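Tetracycline Repressor, class A (Pseudomonas sp., PDB 5MRU) represses the tetracycline resistance gene tetA by binding its operator DNA through a helix-turn-helix, and binds it less tightly once tetracycline is bound. Local coordinates at residues 75-87 and 187-199. Sequence-based numbering, arbitrary orientation.
With TDC (5a,6-anhydrotetracycline), chain B.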
# COMPACT_ATOMS: atom_id res chain seq x y z
N TRP A 75 -24.71 -2.91 -5.92
CA TRP A 75 -23.34 -2.43 -6.18
C TRP A 75 -22.58 -2.03 -4.89
O TRP A 75 -21.48 -2.53 -4.67
CB TRP A 75 -23.29 -1.35 -7.29
CG TRP A 75 -23.74 0.03 -6.94
CD1 TRP A 75 -24.97 0.56 -7.14
CD2 TRP A 75 -22.95 1.08 -6.37
NE1 TRP A 75 -25.01 1.87 -6.72
CE2 TRP A 75 -23.78 2.20 -6.24
CE3 TRP A 75 -21.63 1.17 -5.94
CZ2 TRP A 75 -23.32 3.40 -5.70
CZ3 TRP A 75 -21.18 2.34 -5.41
CH2 TRP A 75 -22.02 3.44 -5.29
N ARG A 76 -23.18 -1.21 -4.04
CA ARG A 76 -22.57 -0.84 -2.75
C ARG A 76 -22.16 -2.08 -1.99
O ARG A 76 -21.01 -2.20 -1.60
CB ARG A 76 -23.54 -0.05 -1.87
CG ARG A 76 -23.48 1.45 -2.04
CD ARG A 76 -24.60 2.13 -1.26
NE ARG A 76 -24.92 3.45 -1.80
CZ ARG A 76 -24.21 4.55 -1.59
NH1 ARG A 76 -23.11 4.51 -0.83
NH2 ARG A 76 -24.59 5.72 -2.14
N SER A 77 -23.11 -2.99 -1.78
CA SER A 77 -22.88 -4.18 -0.96
C SER A 77 -21.79 -5.07 -1.55
O SER A 77 -21.07 -5.70 -0.79
CB SER A 77 -24.16 -4.98 -0.80
OG SER A 77 -24.45 -5.67 -2.00
N PHE A 78 -21.68 -5.12 -2.88
CA PHE A 78 -20.61 -5.88 -3.54
C PHE A 78 -19.21 -5.27 -3.36
O PHE A 78 -18.27 -5.97 -2.96
CB PHE A 78 -20.87 -6.01 -5.04
CG PHE A 78 -19.66 -6.44 -5.81
CD1 PHE A 78 -19.15 -7.71 -5.65
CD2 PHE A 78 -19.00 -5.56 -6.65
CE1 PHE A 78 -17.99 -8.10 -6.32
CE2 PHE A 78 -17.84 -5.94 -7.32
CZ PHE A 78 -17.33 -7.22 -7.15
N LEU A 79 -19.05 -3.99 -3.69
CA LEU A 79 -17.76 -3.32 -3.52
C LEU A 79 -17.29 -3.30 -2.08
O LEU A 79 -16.08 -3.42 -1.81
CB LEU A 79 -17.80 -1.88 -4.00
CG LEU A 79 -18.01 -1.67 -5.49
CD1 LEU A 79 -18.29 -0.20 -5.77
CD2 LEU A 79 -16.86 -2.18 -6.33
N THR A 80 -18.25 -3.11 -1.16
CA THR A 80 -17.96 -3.09 0.27
C THR A 80 -17.49 -4.45 0.70
O THR A 80 -16.36 -4.60 1.20
CB THR A 80 -19.20 -2.74 1.10
OG1 THR A 80 -19.50 -1.34 0.97
CG2 THR A 80 -18.95 -3.06 2.55
N GLY A 81 -18.34 -5.43 0.49
CA GLY A 81 -18.03 -6.80 0.81
C GLY A 81 -16.74 -7.25 0.16
O GLY A 81 -15.86 -7.82 0.82
N ASN A 82 -16.66 -6.98 -1.15
CA ASN A 82 -15.47 -7.26 -1.98
C ASN A 82 -14.19 -6.76 -1.40
O ASN A 82 -13.21 -7.46 -1.42
CB ASN A 82 -15.63 -6.59 -3.31
CG ASN A 82 -14.43 -6.75 -4.16
OD1 ASN A 82 -13.75 -5.77 -4.47
ND2 ASN A 82 -14.16 -7.98 -4.57
N ALA A 83 -14.22 -5.53 -0.89
CA ALA A 83 -13.07 -4.88 -0.28
C ALA A 83 -12.76 -5.49 1.06
O ALA A 83 -11.60 -5.73 1.41
CB ALA A 83 -13.36 -3.40 -0.09
N ARG A 84 -13.81 -5.71 1.83
CA ARG A 84 -13.69 -6.39 3.11
C ARG A 84 -13.08 -7.74 2.94
O ARG A 84 -12.23 -8.16 3.73
CB ARG A 84 -15.06 -6.53 3.76
CG ARG A 84 -15.43 -5.28 4.49
CD ARG A 84 -16.86 -5.32 4.84
NE ARG A 84 -17.21 -4.29 5.80
CZ ARG A 84 -18.45 -3.84 5.98
NH1 ARG A 84 -19.46 -4.34 5.27
NH2 ARG A 84 -18.68 -2.88 6.88
N SER A 85 -13.52 -8.43 1.90
CA SER A 85 -13.11 -9.81 1.67
C SER A 85 -11.68 -9.91 1.13
O SER A 85 -10.93 -10.80 1.50
CB SER A 85 -14.05 -10.43 0.69
OG SER A 85 -13.78 -11.78 0.60
N PHE A 86 -11.33 -9.01 0.21
CA PHE A 86 -9.97 -8.88 -0.28
C PHE A 86 -9.04 -8.69 0.92
O PHE A 86 -8.18 -9.51 1.18
CB PHE A 86 -9.89 -7.69 -1.25
CG PHE A 86 -8.52 -7.45 -1.86
CD1 PHE A 86 -7.75 -8.48 -2.34
CD2 PHE A 86 -8.04 -6.16 -2.02
CE1 PHE A 86 -6.52 -8.27 -2.92
CE2 PHE A 86 -6.80 -5.92 -2.60
CZ PHE A 86 -6.04 -6.99 -3.06
N ARG A 87 -9.31 -7.64 1.69
CA ARG A 87 -8.52 -7.26 2.86
C ARG A 87 -8.24 -8.40 3.78
O ARG A 87 -7.14 -8.54 4.23
CB ARG A 87 -9.26 -6.20 3.67
CG ARG A 87 -8.60 -5.91 4.99
CD ARG A 87 -8.98 -4.54 5.50
NE ARG A 87 -8.37 -4.20 6.81
CZ ARG A 87 -8.92 -4.45 8.01
NH1 ARG A 87 -10.07 -5.08 8.09
NH2 ARG A 87 -8.31 -4.08 9.13
N PHE A 187 -10.04 1.40 8.24
CA PHE A 187 -10.22 0.87 6.93
C PHE A 187 -11.64 1.08 6.54
O PHE A 187 -11.92 1.68 5.51
CB PHE A 187 -9.94 -0.61 6.90
CG PHE A 187 -10.47 -1.30 5.69
CD1 PHE A 187 -9.75 -1.29 4.52
CD2 PHE A 187 -11.66 -1.98 5.74
CE1 PHE A 187 -10.21 -1.94 3.40
CE2 PHE A 187 -12.14 -2.64 4.62
CZ PHE A 187 -11.41 -2.63 3.44
N GLU A 188 -12.51 0.56 7.38
CA GLU A 188 -13.96 0.61 7.20
C GLU A 188 -14.47 2.02 6.88
O GLU A 188 -15.32 2.18 6.02
CB GLU A 188 -14.65 0.05 8.45
CG GLU A 188 -15.90 -0.75 8.15
CD GLU A 188 -15.72 -1.79 7.07
OE1 GLU A 188 -15.12 -2.85 7.33
OE2 GLU A 188 -16.24 -1.57 5.95
N GLN A 189 -13.92 3.02 7.56
CA GLN A 189 -14.21 4.42 7.24
C GLN A 189 -13.71 4.83 5.86
O GLN A 189 -14.47 5.38 5.07
CB GLN A 189 -13.60 5.37 8.27
CG GLN A 189 -14.45 5.64 9.50
CD GLN A 189 -13.77 6.59 10.48
OE1 GLN A 189 -12.69 7.14 10.20
NE2 GLN A 189 -14.39 6.79 11.63
N GLY A 190 -12.42 4.62 5.57
CA GLY A 190 -11.88 5.09 4.30
C GLY A 190 -12.67 4.50 3.15
O GLY A 190 -12.92 5.16 2.14
N LEU A 191 -13.04 3.24 3.32
CA LEU A 191 -13.85 2.50 2.36
C LEU A 191 -15.24 3.12 2.23
O LEU A 191 -15.80 3.13 1.14
CB LEU A 191 -14.00 1.05 2.83
CG LEU A 191 -14.93 0.18 2.01
CD1 LEU A 191 -14.47 0.08 0.55
CD2 LEU A 191 -15.08 -1.20 2.62
N ALA A 192 -15.81 3.60 3.35
CA ALA A 192 -17.12 4.31 3.35
C ALA A 192 -17.05 5.58 2.50
O ALA A 192 -17.87 5.80 1.61
CB ALA A 192 -17.58 4.63 4.75
N VAL A 193 -16.03 6.39 2.76
CA VAL A 193 -15.76 7.58 1.96
C VAL A 193 -15.59 7.22 0.48
O VAL A 193 -16.14 7.86 -0.42
CB VAL A 193 -14.48 8.26 2.44
CG1 VAL A 193 -14.11 9.40 1.50
CG2 VAL A 193 -14.66 8.74 3.87
N ILE A 194 -14.84 6.18 0.23
CA ILE A 194 -14.63 5.78 -1.15
C ILE A 194 -15.94 5.42 -1.83
O ILE A 194 -16.15 5.77 -2.98
CB ILE A 194 -13.61 4.63 -1.26
CG1 ILE A 194 -12.19 5.24 -1.30
CG2 ILE A 194 -13.88 3.74 -2.48
CD1 ILE A 194 -11.08 4.24 -1.03
N VAL A 195 -16.82 4.74 -1.13
CA VAL A 195 -18.02 4.27 -1.79
C VAL A 195 -18.95 5.45 -2.11
O VAL A 195 -19.71 5.42 -3.10
CB VAL A 195 -18.74 3.19 -0.96
CG1 VAL A 195 -19.95 3.75 -0.20
CG2 VAL A 195 -19.16 2.04 -1.86
N ASP A 196 -18.87 6.48 -1.27
CA ASP A 196 -19.68 7.68 -1.47
C ASP A 196 -19.25 8.38 -2.77
O ASP A 196 -20.07 8.58 -3.68
CB ASP A 196 -19.58 8.64 -0.26
CG ASP A 196 -20.25 8.09 1.01
OD1 ASP A 196 -20.68 6.92 1.04
OD2 ASP A 196 -20.33 8.85 1.99
N GLY A 197 -17.97 8.70 -2.89
CA GLY A 197 -17.46 9.40 -4.07
C GLY A 197 -17.73 8.69 -5.38
O GLY A 197 -17.80 9.33 -6.42
N LEU A 198 -17.87 7.37 -5.34
CA LEU A 198 -18.27 6.62 -6.53
C LEU A 198 -19.75 6.80 -6.82
O LEU A 198 -20.14 6.90 -7.98
CB LEU A 198 -18.01 5.14 -6.34
CG LEU A 198 -16.54 4.77 -6.18
CD1 LEU A 198 -16.46 3.39 -5.55
CD2 LEU A 198 -15.81 4.82 -7.52
N ALA A 199 -20.57 6.83 -5.76
CA ALA A 199 -22.03 7.08 -5.87
C ALA A 199 -22.32 8.36 -6.64
O ALA A 199 -23.34 8.44 -7.33
CB ALA A 199 -22.70 7.11 -4.50
O12 TDC B . -5.71 -6.87 -7.07
C12 TDC B . -6.80 -6.72 -7.70
C1B TDC B . -6.81 -6.16 -9.07
C11 TDC B . -5.60 -5.86 -9.68
O11 TDC B . -4.40 -6.06 -9.01
C1A TDC B . -5.56 -5.34 -10.96
C10 TDC B . -4.35 -5.04 -11.56
O10 TDC B . -3.13 -5.23 -10.92
C9 TDC B . -4.33 -4.50 -12.92
C8 TDC B . -5.53 -4.32 -13.58
C7 TDC B . -6.72 -4.63 -12.94
C61 TDC B . -6.76 -5.14 -11.64
C6 TDC B . -7.99 -5.45 -11.02
C62 TDC B . -9.32 -5.25 -11.68
C51 TDC B . -8.02 -5.97 -9.73
C5 TDC B . -9.34 -6.28 -9.06
C1C TDC B . -8.12 -7.17 -7.12
C1 TDC B . -8.52 -8.53 -7.71
O1 TDC B . -7.75 -9.12 -8.46
O1C TDC B . -8.10 -7.19 -5.71
C41 TDC B . -9.23 -6.25 -7.53
C4 TDC B . -10.60 -6.61 -6.88
N4 TDC B . -11.06 -5.87 -5.64
C43 TDC B . -9.98 -5.53 -4.66
C42 TDC B . -11.66 -4.58 -6.13
C3 TDC B . -10.80 -8.13 -6.77
O3 TDC B . -11.89 -8.49 -6.35
C2 TDC B . -9.80 -9.05 -7.27
C21 TDC B . -10.06 -10.50 -7.29
O21 TDC B . -11.17 -10.94 -6.96
N21 TDC B . -9.15 -11.37 -7.77
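Arg84 and Glu188 make the main polar link between helices 75-87 and 187-199. The NE of Arg84 gives a nearly straight hydrogen bond (171°) to Glu188 OE1, 3.0 Å away; OE1 lies in the guanidinium plane, while NE comes to it from above the carboxylate plane. Glu188 OE2 is 2.9 Å from the same NE, completing a salt bridge. At the other end Arg76 NH1 forms a long ion pair with Asp196 OD1, whose carboxylate also bridges to Arg201 of the second subunit.

Phe187, its CG anti to the backbone N (chi1 164°), turns its ring toward helix 75-87. Arg87 lays its extended chain over it: CD sits 3.4 Å from the ring centroid in a CH-pi contact, the guanidinium nearly parallel to the ring. Arg87 NH2 forms a salt bridge with Glu148.

The helices run roughly antiparallel (147°) in the all-helical ligand-binding core of a TetR-family repressor. Asn82 exchanges two hydrogen bonds with anhydrotetracycline, whose O1C sits over one face of the Phe86 ring, above its centre.

Apolar contacts run along the interface: Ala83 CB rests 3.7 Å from Leu191 CD1, and farther along Leu79 CD1 meets Leu198 CD1. Val195 CG2 packs 4.1 Å from Trp75 CZ3, with Val195 O at the indole edge; Ala199 CB, also at that edge, is 3.8 Å from Trp75 CH2.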